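Local structure of transcriptional regulator, MarR family (Silicibacter pomeroyi DSS-3, 3CDH) at residues F32-W46 with L110-E122. The protein probably binds DNA and regulates transcription, as expected of a MarR-family winged helix-turn-helix protein that pairs with a second copy of itself. Numbering follows the deposited sequence. Where two conformers were deposited one is given.
Sequences FHDHIRAQGLRVPEW and LAESLVASARAHE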
loop_
_atom_site.group_PDB
_atom_site.type_symbol
_atom_site.label_atom_id
_atom_site.label_comp_id
_atom_site.label_asym_id
_atom_site.label_seq_id
_atom_site.Cartn_x
_atom_site.Cartn_y
_atom_site.Cartn_z
ATOM N N PHE B 32 4.983 0.558 -13.200
ATOM C CA PHE B 32 6.213 1.246 -12.914
ATOM C C PHE B 32 7.191 0.399 -12.114
ATOM O O PHE B 32 8.409 0.459 -12.348
ATOM C CB PHE B 32 5.973 2.570 -12.206
ATOM C CG PHE B 32 7.164 3.457 -12.240
ATOM C CD1 PHE B 32 7.658 3.914 -13.467
ATOM C CD2 PHE B 32 7.845 3.773 -11.076
ATOM C CE1 PHE B 32 8.792 4.694 -13.528
ATOM C CE2 PHE B 32 8.994 4.581 -11.123
ATOM C CZ PHE B 32 9.466 5.036 -12.350
ATOM N N HIS B 33 6.669 -0.378 -11.164
ATOM C CA HIS B 33 7.535 -1.260 -10.420
ATOM C C HIS B 33 8.194 -2.286 -11.353
ATOM O O HIS B 33 9.377 -2.568 -11.204
ATOM C CB HIS B 33 6.835 -1.885 -9.212
ATOM C CG HIS B 33 6.496 -0.905 -8.123
ATOM N ND1 HIS B 33 5.743 -1.254 -7.018
ATOM C CD2 HIS B 33 6.790 0.416 -7.972
ATOM C CE1 HIS B 33 5.596 -0.191 -6.234
ATOM N NE2 HIS B 33 6.214 0.836 -6.792
ATOM N N ASP B 34 7.459 -2.790 -12.343
ATOM C CA ASP B 34 8.045 -3.633 -13.403
ATOM C C ASP B 34 9.307 -2.997 -14.024
ATOM O O ASP B 34 10.326 -3.673 -14.275
ATOM C CB ASP B 34 7.035 -3.932 -14.530
ATOM C CG ASP B 34 5.842 -4.778 -14.072
ATOM O OD1 ASP B 34 5.972 -5.558 -13.096
ATOM O OD2 ASP B 34 4.760 -4.666 -14.711
ATOM N N HIS B 35 9.206 -1.696 -14.260
ATOM C CA HIS B 35 10.257 -0.922 -14.872
ATOM C C HIS B 35 11.476 -0.794 -13.965
ATOM O O HIS B 35 12.608 -1.006 -14.404
ATOM C CB HIS B 35 9.708 0.449 -15.265
ATOM C CG HIS B 35 10.714 1.340 -15.911
ATOM N ND1 HIS B 35 11.331 1.022 -17.100
ATOM C CD2 HIS B 35 11.220 2.534 -15.532
ATOM C CE1 HIS B 35 12.186 1.975 -17.421
ATOM N NE2 HIS B 35 12.127 2.912 -16.494
ATOM N N ILE B 36 11.245 -0.451 -12.704
ATOM C CA ILE B 36 12.312 -0.392 -11.705
ATOM C C ILE B 36 13.051 -1.739 -11.628
ATOM O O ILE B 36 14.280 -1.773 -11.639
ATOM C CB ILE B 36 11.714 0.057 -10.322
ATOM C CG1 ILE B 36 11.833 1.546 -10.198
ATOM C CG2 ILE B 36 12.447 -0.459 -9.101
ATOM C CD1 ILE B 36 10.920 2.251 -11.072
ATOM N N ARG B 37 12.281 -2.825 -11.547
ATOM C CA ARG B 37 12.803 -4.180 -11.431
ATOM C C ARG B 37 13.754 -4.449 -12.601
ATOM O O ARG B 37 14.888 -4.892 -12.398
ATOM C CB ARG B 37 11.642 -5.184 -11.397
ATOM C CG ARG B 37 11.911 -6.516 -10.670
ATOM C CD ARG B 37 10.618 -7.192 -10.116
ATOM N NE ARG B 37 9.942 -6.328 -9.143
ATOM C CZ ARG B 37 8.731 -5.800 -9.318
ATOM N NH1 ARG B 37 8.040 -6.079 -10.425
ATOM N NH2 ARG B 37 8.206 -5.000 -8.384
ATOM N N ALA B 38 13.304 -4.127 -13.814
ATOM C CA ALA B 38 14.103 -4.295 -15.030
ATOM C C ALA B 38 15.414 -3.515 -15.002
ATOM O O ALA B 38 16.424 -3.972 -15.558
ATOM C CB ALA B 38 13.305 -3.921 -16.248
ATOM N N GLN B 39 15.379 -2.351 -14.350
ATOM C CA GLN B 39 16.534 -1.478 -14.141
ATOM C C GLN B 39 17.490 -2.022 -13.076
ATOM O O GLN B 39 18.468 -1.361 -12.742
ATOM C CB GLN B 39 16.062 -0.090 -13.678
ATOM C CG GLN B 39 15.500 0.837 -14.738
ATOM C CD GLN B 39 16.583 1.726 -15.349
ATOM O OE1 GLN B 39 17.249 2.506 -14.639
ATOM N NE2 GLN B 39 16.776 1.607 -16.679
ATOM N N GLY B 40 17.204 -3.206 -12.536
ATOM C CA GLY B 40 17.973 -3.784 -11.426
ATOM C C GLY B 40 17.832 -3.122 -10.050
ATOM O O GLY B 40 18.693 -3.310 -9.168
ATOM N N LEU B 41 16.757 -2.350 -9.876
ATOM C CA LEU B 41 16.516 -1.581 -8.670
ATOM C C LEU B 41 15.371 -2.128 -7.817
ATOM O O LEU B 41 14.398 -2.684 -8.351
ATOM C CB LEU B 41 16.176 -0.142 -9.039
ATOM C CG LEU B 41 17.364 0.766 -9.269
ATOM C CD1 LEU B 41 16.856 2.132 -9.643
ATOM C CD2 LEU B 41 18.179 0.837 -8.003
ATOM N N ARG B 42 15.470 -1.938 -6.501
ATOM C CA ARG B 42 14.385 -2.311 -5.597
ATOM C C ARG B 42 13.461 -1.117 -5.347
ATOM O O ARG B 42 13.887 0.056 -5.418
ATOM C CB ARG B 42 14.949 -2.829 -4.284
ATOM C CG ARG B 42 15.429 -4.228 -4.324
ATOM C CD ARG B 42 16.290 -4.537 -3.110
ATOM N NE ARG B 42 17.284 -3.471 -2.900
ATOM C CZ ARG B 42 18.058 -3.338 -1.812
ATOM N NH1 ARG B 42 18.932 -2.322 -1.740
ATOM N NH2 ARG B 42 17.964 -4.215 -0.801
ATOM N N VAL B 43 12.196 -1.404 -5.042
ATOM C CA VAL B 43 11.226 -0.322 -4.816
ATOM C C VAL B 43 11.686 0.687 -3.758
ATOM O O VAL B 43 11.627 1.891 -3.976
ATOM C CB VAL B 43 9.809 -0.854 -4.510
ATOM C CG1 VAL B 43 8.918 0.263 -3.974
ATOM C CG2 VAL B 43 9.213 -1.453 -5.752
ATOM N N PRO B 44 12.182 0.211 -2.622
ATOM C CA PRO B 44 12.636 1.221 -1.668
ATOM C C PRO B 44 13.759 2.093 -2.228
ATOM O O PRO B 44 13.815 3.288 -1.906
ATOM C CB PRO B 44 13.156 0.399 -0.491
ATOM C CG PRO B 44 12.618 -0.936 -0.679
ATOM C CD PRO B 44 12.353 -1.158 -2.115
ATOM N N GLU B 45 14.660 1.511 -3.037
ATOM C CA GLU B 45 15.762 2.304 -3.599
ATOM C C GLU B 45 15.199 3.410 -4.480
ATOM O O GLU B 45 15.590 4.563 -4.362
ATOM C CB GLU B 45 16.749 1.444 -4.351
ATOM C CG GLU B 45 18.029 1.166 -3.601
ATOM C CD GLU B 45 18.729 -0.091 -4.076
ATOM O OE1 GLU B 45 19.908 -0.338 -3.715
ATOM O OE2 GLU B 45 18.090 -0.875 -4.816
ATOM N N TRP B 46 14.219 3.091 -5.309
ATOM C CA TRP B 46 13.644 4.120 -6.157
ATOM C C TRP B 46 12.985 5.228 -5.332
ATOM O O TRP B 46 13.081 6.419 -5.678
ATOM C CB TRP B 46 12.704 3.493 -7.183
ATOM C CG TRP B 46 11.431 4.186 -7.360
ATOM C CD1 TRP B 46 10.221 3.771 -6.896
ATOM C CD2 TRP B 46 11.195 5.415 -8.053
ATOM N NE1 TRP B 46 9.240 4.653 -7.262
ATOM C CE2 TRP B 46 9.803 5.675 -7.974
ATOM C CE3 TRP B 46 12.011 6.316 -8.737
ATOM C CZ2 TRP B 46 9.210 6.807 -8.536
ATOM C CZ3 TRP B 46 11.422 7.456 -9.301
ATOM C CH2 TRP B 46 10.035 7.692 -9.189
ATOM N N LEU B 110 20.564 9.307 -12.113
ATOM C CA LEU B 110 19.713 8.153 -12.161
ATOM C C LEU B 110 18.318 8.558 -11.705
ATOM O O LEU B 110 17.327 8.273 -12.390
ATOM C CB LEU B 110 20.281 7.069 -11.279
ATOM C CG LEU B 110 19.450 5.792 -11.145
ATOM C CD1 LEU B 110 19.034 5.228 -12.515
ATOM C CD2 LEU B 110 20.184 4.732 -10.302
ATOM N N ALA B 111 18.251 9.251 -10.571
ATOM C CA ALA B 111 16.995 9.773 -10.065
ATOM C C ALA B 111 16.308 10.590 -11.123
ATOM O O ALA B 111 15.091 10.489 -11.305
ATOM C CB ALA B 111 17.220 10.612 -8.834
ATOM N N GLU B 112 17.080 11.388 -11.851
ATOM C CA GLU B 112 16.434 12.235 -12.823
ATOM C C GLU B 112 15.791 11.439 -13.925
ATOM O O GLU B 112 14.649 11.703 -14.289
ATOM C CB GLU B 112 17.364 13.287 -13.355
ATOM C CG GLU B 112 17.111 14.623 -12.703
ATOM C CD GLU B 112 18.379 15.466 -12.569
ATOM O OE1 GLU B 112 19.265 15.442 -13.476
ATOM O OE2 GLU B 112 18.484 16.165 -11.536
ATOM N N SER B 113 16.476 10.425 -14.427
ATOM C CA SER B 113 15.878 9.701 -15.515
ATOM C C SER B 113 14.716 8.829 -15.039
ATOM O O SER B 113 13.713 8.693 -15.746
ATOM C CB SER B 113 16.916 8.952 -16.336
ATOM O OG SER B 113 17.127 7.681 -15.810
ATOM N N LEU B 114 14.800 8.303 -13.823
ATOM C CA LEU B 114 13.661 7.596 -13.251
ATOM C C LEU B 114 12.457 8.489 -12.998
ATOM O O LEU B 114 11.328 8.114 -13.302
ATOM C CB LEU B 114 14.050 6.920 -11.959
ATOM C CG LEU B 114 14.995 5.767 -12.204
ATOM C CD1 LEU B 114 15.395 5.176 -10.877
ATOM C CD2 LEU B 114 14.332 4.741 -13.096
ATOM N N VAL B 115 12.672 9.662 -12.419
ATOM C CA VAL B 115 11.540 10.544 -12.167
ATOM C C VAL B 115 10.860 10.930 -13.495
ATOM O O VAL B 115 9.625 10.956 -13.598
ATOM C CB VAL B 115 11.935 11.756 -11.298
ATOM C CG1 VAL B 115 10.834 12.794 -11.263
ATOM C CG2 VAL B 115 12.254 11.283 -9.873
ATOM N N ALA B 116 11.666 11.168 -14.524
ATOM C CA ALA B 116 11.115 11.364 -15.860
ATOM C C ALA B 116 10.145 10.230 -16.251
ATOM O O ALA B 116 8.972 10.497 -16.536
ATOM C CB ALA B 116 12.229 11.548 -16.897
ATOM N N SER B 117 10.614 8.977 -16.227
ATOM C CA SER B 117 9.734 7.829 -16.495
ATOM C C SER B 117 8.510 7.805 -15.613
ATOM O O SER B 117 7.393 7.617 -16.106
ATOM C CB SER B 117 10.454 6.522 -16.281
ATOM O OG SER B 117 11.263 6.249 -17.392
ATOM N N ALA B 118 8.717 7.987 -14.310
ATOM C CA ALA B 118 7.586 7.972 -13.388
ATOM C C ALA B 118 6.534 8.968 -13.858
ATOM O O ALA B 118 5.358 8.610 -13.948
ATOM C CB ALA B 118 8.016 8.237 -11.938
ATOM N N ARG B 119 6.967 10.185 -14.206
ATOM C CA ARG B 119 6.030 11.234 -14.603
ATOM C C ARG B 119 5.246 10.846 -15.850
ATOM O O ARG B 119 4.040 11.049 -15.914
ATOM C CB ARG B 119 6.742 12.554 -14.855
ATOM C CG ARG B 119 7.167 13.325 -13.629
ATOM C CD ARG B 119 7.764 14.665 -14.074
ATOM N NE ARG B 119 8.617 15.315 -13.072
ATOM C CZ ARG B 119 8.165 16.079 -12.069
ATOM N NH1 ARG B 119 6.843 16.280 -11.905
ATOM N NH2 ARG B 119 9.039 16.638 -11.217
ATOM N N ALA B 120 5.942 10.294 -16.842
ATOM C CA ALA B 120 5.309 9.919 -18.113
ATOM C C ALA B 120 4.278 8.807 -17.908
ATOM O O ALA B 120 3.187 8.870 -18.473
ATOM C CB ALA B 120 6.354 9.527 -19.144
ATOM N N HIS B 121 4.640 7.816 -17.095
ATOM C CA HIS B 121 3.756 6.720 -16.719
ATOM C C HIS B 121 2.510 7.247 -15.966
ATOM O O HIS B 121 1.392 6.749 -16.172
ATOM C CB HIS B 121 4.524 5.702 -15.855
ATOM C CG HIS B 121 5.436 4.776 -16.622
ATOM N ND1 HIS B 121 6.435 5.224 -17.464
ATOM C CD2 HIS B 121 5.529 3.421 -16.621
ATOM C CE1 HIS B 121 7.087 4.189 -17.963
ATOM N NE2 HIS B 121 6.560 3.084 -17.466
ATOM N N GLU B 122 2.709 8.251 -15.107
ATOM C CA GLU B 122 1.644 8.899 -14.364
ATOM C C GLU B 122 0.721 9.645 -15.315
ATOM O O GLU B 122 -0.500 9.620 -15.149
ATOM C CB GLU B 122 2.208 9.865 -13.323
ATOM C CG GLU B 122 1.129 10.684 -12.602
ATOM C CD GLU B 122 1.674 11.690 -11.625
ATOM O OE1 GLU B 122 2.625 12.425 -11.949
ATOM O OE2 GLU B 122 1.143 11.766 -10.511
HETATM O O HOH W 1 13.950 5.035 -16.459
HETATM O O HOH W 2 16.496 5.041 -15.794
#
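Phe32 enters helix 105-130 as a knob into a hole formed by Leu114, Ser117, Ala118 and His121, an example of an aromatic knob packing between two helical segments whose axes run at 155°, close to antiparallel. Its CG lies anti to the backbone N (chi1 -164°), which carries the ring across to Ala118, whose CB meets Phe32 CZ at 3.5 Å in an off-centre CH-pi contact. In the conformer described, the CD1 edge of the same ring points at the face of His121 in an edge-to-face pair, with planes at 75°. Trp46 approaches Ala118 CB through CH2, also at 3.5 Å, and its CZ3 rests near Leu114 CB and Val115 CG2. Phe32 CE2 lies 3.4 Å above one face of the Trp46 ring, toward its rim. Leu41 CD1 and Leu114 CD1 meet tip to tip at 3.6 Å. The partly exposed border is polar: one water joins His35 NE2 (2.8 Å) to Ser117 OG (3.1 Å). Replacing Phe32 by an alanine would probably open a gap between helices 17-38 and 105-130 over Ala118 and leave His121 without its edge-on partner. Behind this first shell, His121 ND1 makes a weak hydrogen bond to Ser117 O, while a Schellman motif at Gly40 ends helix 17-38. Tyr16 of the second subunit packs on Trp46 and Ala118, which places the contact at the dimer interface; it joins helix 105-130 to helices 17-38 and 43-54, as is characteristic of the MarR fold.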